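Local coordinates for protein MmeI (Methylophilus methylotrophus, PDB 5HR4) that binds DNA as a type IIL restriction-modification enzyme and probably methylates adenine in DNA, with S-adenosyl-L-methionine as the methyl donor, at residues C690-A696 with M734-I739; P783-G787 with A837-L841; E681-N685 with E850-G854. The contacts are given in a common frame with arbitrary orientation. Residues are numbered along the deposited sequence.

Contact 1: C690-A696 with M734-I739; sequences CLWLDGA and MKFFYI. With nucleotides of chain B.
The end of strand 688-691 runs through W692 into a type II beta turn, L693 to A696, closed by a weak A696 N to L693 O bond (3.0 Å) and carrying G695 at phi 77°. The irregular segment 734-739 passes it with CA atoms 5.8 Å apart at L693 and M734 and 5.4 Å at D694 and K735. F737 and Y738 form a classic beta bulge opposite K645 in the target recognition domain. No hydrogen bond joins the segments. W692 (chi1 t) directs the edge of its six-membered ring at the face of F736 (chi1 m), a T-shaped pair with centroids 5.0 Å apart and planes at 75°. C690 CB meets F736 CZ at 4.1 Å, W692 CH2 meets I739 CG2 at 3.9 Å, and L693 CD1 meets M734 CB at 3.7 Å. The bulge faces DNA: F737 CE1 lies 3.3 Å from O4 of DT3 of chain B, and Y738 OH donates a 2.5 Å hydrogen bond to OP2 of DA2 of chain B.

Contact 2: P783-G787 with A837-L841; sequences PLIFG and AFAIL
This is helix-helix packing between the first turn of helix 783-790, in the target recognition domain, and the middle of helix 827-845, in the C-terminal domain. The local axes approach to 9.6 Å at a signed crossing angle of 76°, so contact is confined to a short patch, and the closest CA atoms are G787 and A837, 5.0 Å apart. F786 takes chi1 170° (t) and chi2 87°, which projects its ring across the gap: CD2 lies 4.1 Å from A837 CB and CE2 4.2 Å from I840 CG2, both near the ring plane, so the ring edge meets them. I840 (m, t) also packs on helix 863-880 through L865, A868, H869 and L872. L841, likewise m and t, brings CD2 to 3.8 Å from F786 CZ. The small A837 side chain permits backbone approach, its CB standing 3.8 Å from P783 O. At the exposed margin F838 (chi1 -77°, m) swings its ring to the proline, placing CZ 3.8 Å from P783 CG.

Contact 3: E681-N685 with E850-G854; sequences EFINN and ESLAG
Helix 679-683 ends against the start of helix 852-856, with CA atoms 5.2 Å apart both for I683 with L852 and for N684 with S851. N684 (phi/psi -108°/10°) is the first residue to depart from helical angles, and N685 follows at positive phi (48°). Along 850-854, S851 (chi1 p) is the N-cap: OG accepts from G854 N at 3.2 Å with an angle of 165°, while CB packs 3.7 Å from N684 C and 4.1 Å from N685 CB. The contact thus sets a capped helix start in the C-terminal domain against a helix end in the target recognition domain, where I683 and N684 each pack on a phosphate of the bound DNA. L852 (m, t) brings CD1 to 3.5 Å from CE2 of F682, whose chi1 is t; L852 N donates to a water at 2.5 Å, which in turn donates to F682 O at 3.2 Å. A853 N gives the direct hydrogen bond, to I683 O at 2.9 Å and 140°. A853 CB touches I683 CG2 at 3.7 Å and makes a van der Waals contact with N684 OD1 at 3.4 Å; N684 ND2 hydrogen-bonds to D680 OD1, one turn back in helix 679-683.

In the fold
Contact 1 joins two parts of the target recognition domain, whereas contacts 2 and 3 both tie that domain to the C-terminal one. Contacts 1 and 2 are partly buried and apolar, without hydrogen bonds between their segments; contact 3 lies at the surface and adds a backbone hydrogen bond and a water bridge. Distance to the DNA separates them differently: contacts 1 and 3 reach it, while contact 2 stays about 16 Å away at its nearest atom. None shares an element with another, but helix 679-683 precedes strand 688-691, and helix 827-845 precedes helix 852-856. Contacts 2 and 3 have centres 18 Å apart; contact 1 lies 26 Å from contact 3, centre to centre.

Contact 1: C690-A696 with M734-I739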
# COMPACT_ATOMS: atom_id res chain seq x y z
N CYS A 690 -9.21 27.66 -22.43
CA CYS A 690 -9.57 28.32 -21.19
C CYS A 690 -9.99 29.76 -21.44
O CYS A 690 -9.52 30.40 -22.38
CB CYS A 690 -8.43 28.29 -20.17
SG CYS A 690 -6.95 29.26 -20.62
N LEU A 691 -10.88 30.27 -20.58
CA LEU A 691 -11.14 31.70 -20.42
C LEU A 691 -9.98 32.31 -19.64
O LEU A 691 -9.85 32.05 -18.44
CB LEU A 691 -12.43 31.93 -19.66
CG LEU A 691 -13.67 32.39 -20.42
CD1 LEU A 691 -13.32 33.39 -21.50
CD2 LEU A 691 -14.28 31.19 -21.03
N TRP A 692 -9.15 33.12 -20.30
CA TRP A 692 -7.97 33.70 -19.65
C TRP A 692 -8.24 35.16 -19.33
O TRP A 692 -8.18 36.03 -20.21
CB TRP A 692 -6.72 33.52 -20.51
CG TRP A 692 -5.49 33.98 -19.83
CD1 TRP A 692 -4.79 35.12 -20.08
CD2 TRP A 692 -4.81 33.33 -18.75
NE1 TRP A 692 -3.70 35.22 -19.24
CE2 TRP A 692 -3.70 34.12 -18.41
CE3 TRP A 692 -5.03 32.13 -18.05
CZ2 TRP A 692 -2.81 33.77 -17.40
CZ3 TRP A 692 -4.15 31.78 -17.04
CH2 TRP A 692 -3.05 32.60 -16.73
N LEU A 693 -8.50 35.45 -18.05
CA LEU A 693 -8.97 36.75 -17.60
C LEU A 693 -7.94 37.55 -16.82
O LEU A 693 -8.26 38.67 -16.40
CB LEU A 693 -10.23 36.57 -16.75
CG LEU A 693 -11.28 35.78 -17.53
CD1 LEU A 693 -12.40 35.34 -16.63
CD2 LEU A 693 -11.80 36.64 -18.67
N ASP A 694 -6.73 37.03 -16.61
CA ASP A 694 -5.65 37.81 -16.02
C ASP A 694 -5.48 39.11 -16.80
O ASP A 694 -5.07 39.09 -17.97
CB ASP A 694 -4.34 37.02 -15.98
CG ASP A 694 -3.29 37.66 -15.07
OD1 ASP A 694 -3.64 38.10 -13.95
OD2 ASP A 694 -2.10 37.72 -15.47
N GLY A 695 -5.82 40.23 -16.17
CA GLY A 695 -5.71 41.52 -16.80
C GLY A 695 -6.82 41.81 -17.78
O GLY A 695 -6.58 42.33 -18.88
N ALA A 696 -8.05 41.47 -17.42
CA ALA A 696 -9.19 41.78 -18.27
C ALA A 696 -9.74 43.14 -17.89
O ALA A 696 -9.78 43.50 -16.70
CB ALA A 696 -10.27 40.71 -18.14
N MET A 734 -11.76 35.72 -11.12
CA MET A 734 -11.56 35.61 -12.55
C MET A 734 -10.13 35.25 -12.92
O MET A 734 -9.83 35.05 -14.09
CB MET A 734 -11.98 36.90 -13.28
CG MET A 734 -11.68 38.19 -12.60
SD MET A 734 -12.35 39.50 -13.66
CE MET A 734 -10.88 40.06 -14.52
N LYS A 735 -9.25 35.14 -11.94
CA LYS A 735 -7.86 34.81 -12.15
C LYS A 735 -7.63 33.39 -11.66
O LYS A 735 -8.25 32.97 -10.67
CB LYS A 735 -6.93 35.78 -11.42
CG LYS A 735 -6.88 37.17 -12.06
CD LYS A 735 -6.00 38.13 -11.27
CE LYS A 735 -6.37 39.58 -11.60
NZ LYS A 735 -7.76 39.98 -11.17
N PHE A 736 -6.78 32.65 -12.37
CA PHE A 736 -6.39 31.32 -11.91
C PHE A 736 -5.86 31.42 -10.49
O PHE A 736 -5.34 32.46 -10.07
CB PHE A 736 -5.33 30.71 -12.84
CG PHE A 736 -5.87 30.04 -14.10
CD1 PHE A 736 -7.11 30.38 -14.62
CD2 PHE A 736 -5.12 29.08 -14.76
CE1 PHE A 736 -7.60 29.77 -15.77
CE2 PHE A 736 -5.60 28.46 -15.93
CZ PHE A 736 -6.84 28.81 -16.42
N PHE A 737 -5.98 30.32 -9.75
CA PHE A 737 -5.47 30.28 -8.38
C PHE A 737 -3.97 30.54 -8.33
O PHE A 737 -3.50 31.35 -7.53
CB PHE A 737 -5.81 28.93 -7.76
CG PHE A 737 -5.15 28.69 -6.45
CD1 PHE A 737 -4.00 27.93 -6.37
CD2 PHE A 737 -5.70 29.19 -5.28
CE1 PHE A 737 -3.40 27.69 -5.16
CE2 PHE A 737 -5.10 28.96 -4.04
CZ PHE A 737 -3.95 28.21 -3.98
N TYR A 738 -3.18 29.82 -9.12
CA TYR A 738 -1.76 30.14 -9.28
C TYR A 738 -1.49 30.44 -10.74
O TYR A 738 -1.91 29.68 -11.62
CB TYR A 738 -0.86 29.02 -8.79
CG TYR A 738 0.62 29.29 -8.97
CD1 TYR A 738 1.25 30.30 -8.25
CD2 TYR A 738 1.40 28.53 -9.85
CE1 TYR A 738 2.61 30.55 -8.40
CE2 TYR A 738 2.77 28.77 -10.02
CZ TYR A 738 3.37 29.78 -9.28
OH TYR A 738 4.71 30.04 -9.43
N ILE A 739 -0.83 31.57 -11.00
CA ILE A 739 -0.55 32.05 -12.35
C ILE A 739 0.96 32.16 -12.50
O ILE A 739 1.64 32.74 -11.65
CB ILE A 739 -1.23 33.41 -12.63
CG1 ILE A 739 -2.75 33.28 -12.69
CG2 ILE A 739 -0.75 33.98 -13.94
CD1 ILE A 739 -3.45 34.52 -13.23
P DA B 2 6.55 32.05 -7.31
OP1 DA B 2 7.96 32.49 -7.15
OP2 DA B 2 5.96 32.07 -8.67
O5' DA B 2 6.29 30.56 -6.74
C5' DA B 2 7.11 30.03 -5.67
C4' DA B 2 6.76 28.56 -5.36
O4' DA B 2 5.62 28.49 -4.47
C3' DA B 2 6.43 27.66 -6.56
O3' DA B 2 7.08 26.40 -6.38
C2' DA B 2 4.91 27.50 -6.44
C1' DA B 2 4.78 27.45 -4.93
N9 DA B 2 3.43 27.62 -4.39
C8 DA B 2 2.45 28.48 -4.83
N7 DA B 2 1.34 28.41 -4.13
C5 DA B 2 1.62 27.45 -3.15
C6 DA B 2 0.87 26.90 -2.08
N6 DA B 2 -0.38 27.26 -1.80
N1 DA B 2 1.45 25.97 -1.31
C2 DA B 2 2.70 25.60 -1.59
N3 DA B 2 3.50 26.04 -2.55
C4 DA B 2 2.90 26.97 -3.31
P DT B 3 7.67 25.58 -7.63
OP1 DT B 3 8.67 24.60 -7.14
OP2 DT B 3 8.18 26.59 -8.58
O5' DT B 3 6.37 24.83 -8.22
C5' DT B 3 6.08 23.44 -7.95
C4' DT B 3 5.92 23.15 -6.47
O4' DT B 3 4.83 23.95 -5.91
C3' DT B 3 5.58 21.70 -6.13
O3' DT B 3 6.21 21.31 -4.92
C2' DT B 3 4.06 21.77 -5.94
C1' DT B 3 3.97 23.08 -5.19
N1 DT B 3 2.62 23.67 -5.15
C2 DT B 3 1.76 23.32 -4.14
O2 DT B 3 2.05 22.52 -3.27
N3 DT B 3 0.54 23.93 -4.18
C4 DT B 3 0.10 24.86 -5.11
O4 DT B 3 -1.02 25.36 -5.07
C5 DT B 3 1.05 25.19 -6.14
C7 DT B 3 0.69 26.17 -7.22
C6 DT B 3 2.25 24.59 -6.11
P DT B 1 0.41 34.83 -7.64
OP1 DT B 1 0.47 34.49 -9.09
OP2 DT B 1 -0.23 36.09 -7.18
O5' DT B 1 1.90 34.73 -7.03
C5' DT B 1 2.16 33.83 -5.95
C4' DT B 1 3.61 33.89 -5.50
O4' DT B 1 3.66 34.05 -4.06
C3' DT B 1 4.43 32.65 -5.82
O3' DT B 1 5.72 33.02 -6.32
C2' DT B 1 4.53 31.88 -4.49
C1' DT B 1 3.95 32.82 -3.43
N1 DT B 1 2.69 32.29 -2.76
C2 DT B 1 2.74 31.14 -1.98
O2 DT B 1 3.76 30.49 -1.80
N3 DT B 1 1.54 30.77 -1.43
C4 DT B 1 0.32 31.42 -1.56
O4 DT B 1 -0.71 31.01 -1.02
C5 DT B 1 0.34 32.61 -2.37
C7 DT B 1 -0.92 33.40 -2.58
C6 DT B 1 1.50 32.98 -2.91

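Contact 2: P783-G787 with A837-L841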
# COMPACT_ATOMS: atom_id res chain seq x y z
N PRO A 783 17.63 25.90 -27.79
CA PRO A 783 17.51 24.50 -28.22
C PRO A 783 18.41 23.54 -27.46
O PRO A 783 18.07 22.36 -27.30
CB PRO A 783 17.91 24.55 -29.70
CG PRO A 783 17.77 25.98 -30.09
CD PRO A 783 18.10 26.77 -28.88
N LEU A 784 19.57 24.02 -26.98
CA LEU A 784 20.48 23.18 -26.22
C LEU A 784 19.77 22.51 -25.06
O LEU A 784 19.91 21.30 -24.84
CB LEU A 784 21.65 24.02 -25.73
CG LEU A 784 22.50 23.46 -24.59
CD1 LEU A 784 23.35 22.30 -25.08
CD2 LEU A 784 23.36 24.55 -23.98
N ILE A 785 18.99 23.29 -24.29
CA ILE A 785 18.33 22.74 -23.10
C ILE A 785 17.30 21.68 -23.49
O ILE A 785 17.13 20.68 -22.78
CB ILE A 785 17.68 23.85 -22.28
N PHE A 786 16.63 21.87 -24.63
CA PHE A 786 15.75 20.83 -25.15
C PHE A 786 16.53 19.55 -25.46
O PHE A 786 15.98 18.45 -25.36
CB PHE A 786 15.03 21.31 -26.42
CG PHE A 786 14.30 20.21 -27.12
CD1 PHE A 786 13.00 19.90 -26.77
CD2 PHE A 786 14.92 19.46 -28.11
CE1 PHE A 786 12.32 18.87 -27.40
CE2 PHE A 786 14.25 18.43 -28.74
CZ PHE A 786 12.94 18.14 -28.38
N GLY A 787 17.78 19.68 -25.89
CA GLY A 787 18.59 18.50 -26.06
C GLY A 787 18.87 17.85 -24.73
O GLY A 787 18.77 16.62 -24.59
N ALA A 837 19.53 18.15 -31.37
CA ALA A 837 18.23 18.68 -31.00
C ALA A 837 17.37 18.98 -32.23
O ALA A 837 16.23 18.51 -32.33
CB ALA A 837 18.41 19.94 -30.15
N PHE A 838 17.93 19.72 -33.19
CA PHE A 838 17.17 20.00 -34.40
C PHE A 838 16.90 18.73 -35.20
O PHE A 838 15.86 18.63 -35.87
CB PHE A 838 17.90 21.04 -35.26
CG PHE A 838 17.77 22.45 -34.74
CD1 PHE A 838 16.53 23.08 -34.74
CD2 PHE A 838 18.88 23.14 -34.27
CE1 PHE A 838 16.40 24.38 -34.26
CE2 PHE A 838 18.76 24.44 -33.79
CZ PHE A 838 17.52 25.06 -33.79
N ALA A 839 17.80 17.74 -35.11
CA ALA A 839 17.57 16.48 -35.80
C ALA A 839 16.38 15.73 -35.20
O ALA A 839 15.57 15.15 -35.94
CB ALA A 839 18.83 15.61 -35.77
N ILE A 840 16.26 15.75 -33.87
CA ILE A 840 15.06 15.21 -33.22
C ILE A 840 13.82 15.97 -33.69
O ILE A 840 12.84 15.37 -34.16
CB ILE A 840 15.20 15.26 -31.69
CG1 ILE A 840 16.21 14.23 -31.20
CG2 ILE A 840 13.87 14.98 -31.04
CD1 ILE A 840 16.60 14.37 -29.75
N LEU A 841 13.85 17.30 -33.57
CA LEU A 841 12.68 18.09 -33.96
C LEU A 841 12.24 17.77 -35.38
O LEU A 841 11.06 17.46 -35.63
CB LEU A 841 12.97 19.59 -33.82
CG LEU A 841 12.88 20.21 -32.43
CD1 LEU A 841 12.79 21.70 -32.57
CD2 LEU A 841 11.69 19.66 -31.64

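Contact 3: E681-N685 with E850-G854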
# COMPACT_ATOMS: atom_id res chain seq x y z
N GLU A 681 -3.32 16.72 -22.82
CA GLU A 681 -3.60 17.39 -24.10
C GLU A 681 -2.36 17.53 -24.97
O GLU A 681 -2.46 17.49 -26.19
CB GLU A 681 -4.20 18.79 -23.86
CG GLU A 681 -5.69 18.81 -23.54
CD GLU A 681 -6.01 18.43 -22.09
OE1 GLU A 681 -5.17 18.69 -21.17
OE2 GLU A 681 -7.11 17.85 -21.87
N PHE A 682 -1.19 17.71 -24.35
CA PHE A 682 0.07 17.94 -25.06
C PHE A 682 0.65 16.63 -25.61
O PHE A 682 1.00 16.54 -26.79
CB PHE A 682 1.07 18.61 -24.10
CG PHE A 682 2.47 18.73 -24.64
CD1 PHE A 682 2.81 19.77 -25.49
CD2 PHE A 682 3.44 17.81 -24.30
CE1 PHE A 682 4.08 19.90 -25.99
CE2 PHE A 682 4.73 17.92 -24.80
CZ PHE A 682 5.05 18.97 -25.65
N ILE A 683 0.77 15.62 -24.75
CA ILE A 683 1.22 14.30 -25.18
C ILE A 683 0.34 13.75 -26.30
O ILE A 683 0.83 13.11 -27.24
CB ILE A 683 1.24 13.34 -23.97
CG1 ILE A 683 2.50 13.58 -23.14
CG2 ILE A 683 1.15 11.90 -24.41
CD1 ILE A 683 2.41 13.11 -21.73
N ASN A 684 -0.97 14.00 -26.25
CA ASN A 684 -1.91 13.35 -27.14
C ASN A 684 -2.46 14.27 -28.21
O ASN A 684 -3.42 13.91 -28.90
CB ASN A 684 -3.05 12.75 -26.34
CG ASN A 684 -2.59 11.66 -25.46
OD1 ASN A 684 -1.81 10.82 -25.90
ND2 ASN A 684 -3.01 11.69 -24.20
N ASN A 685 -1.89 15.46 -28.34
CA ASN A 685 -2.34 16.44 -29.32
C ASN A 685 -3.86 16.61 -29.30
O ASN A 685 -4.54 16.50 -30.33
CB ASN A 685 -1.86 16.04 -30.72
CG ASN A 685 -1.55 17.23 -31.56
OD1 ASN A 685 -0.93 18.18 -31.09
ND2 ASN A 685 -2.00 17.21 -32.81
N GLU A 850 0.78 12.19 -36.21
CA GLU A 850 1.19 11.36 -35.09
C GLU A 850 1.31 12.26 -33.88
O GLU A 850 2.02 13.27 -33.92
CB GLU A 850 2.51 10.63 -35.38
CG GLU A 850 2.62 9.20 -34.80
CD GLU A 850 1.76 8.18 -35.55
OE1 GLU A 850 1.58 8.36 -36.77
OE2 GLU A 850 1.24 7.23 -34.93
N SER A 851 0.57 11.94 -32.81
CA SER A 851 0.75 12.62 -31.53
C SER A 851 2.11 12.26 -30.95
O SER A 851 2.77 11.31 -31.38
CB SER A 851 -0.38 12.25 -30.56
OG SER A 851 -0.14 10.99 -29.93
N LEU A 852 2.56 13.04 -29.96
CA LEU A 852 3.82 12.68 -29.32
C LEU A 852 3.72 11.32 -28.65
O LEU A 852 4.73 10.61 -28.52
CB LEU A 852 4.23 13.73 -28.29
CG LEU A 852 4.74 15.05 -28.88
CD1 LEU A 852 5.05 16.04 -27.76
CD2 LEU A 852 5.95 14.78 -29.74
N ALA A 853 2.52 10.92 -28.23
CA ALA A 853 2.36 9.58 -27.69
C ALA A 853 2.70 8.54 -28.75
O ALA A 853 3.51 7.64 -28.52
CB ALA A 853 0.95 9.38 -27.14
N GLY A 854 2.10 8.67 -29.94
CA GLY A 854 2.35 7.71 -31.00
C GLY A 854 3.80 7.67 -31.44
O GLY A 854 4.31 6.60 -31.78
O HOH W 1 1.36 15.18 -29.62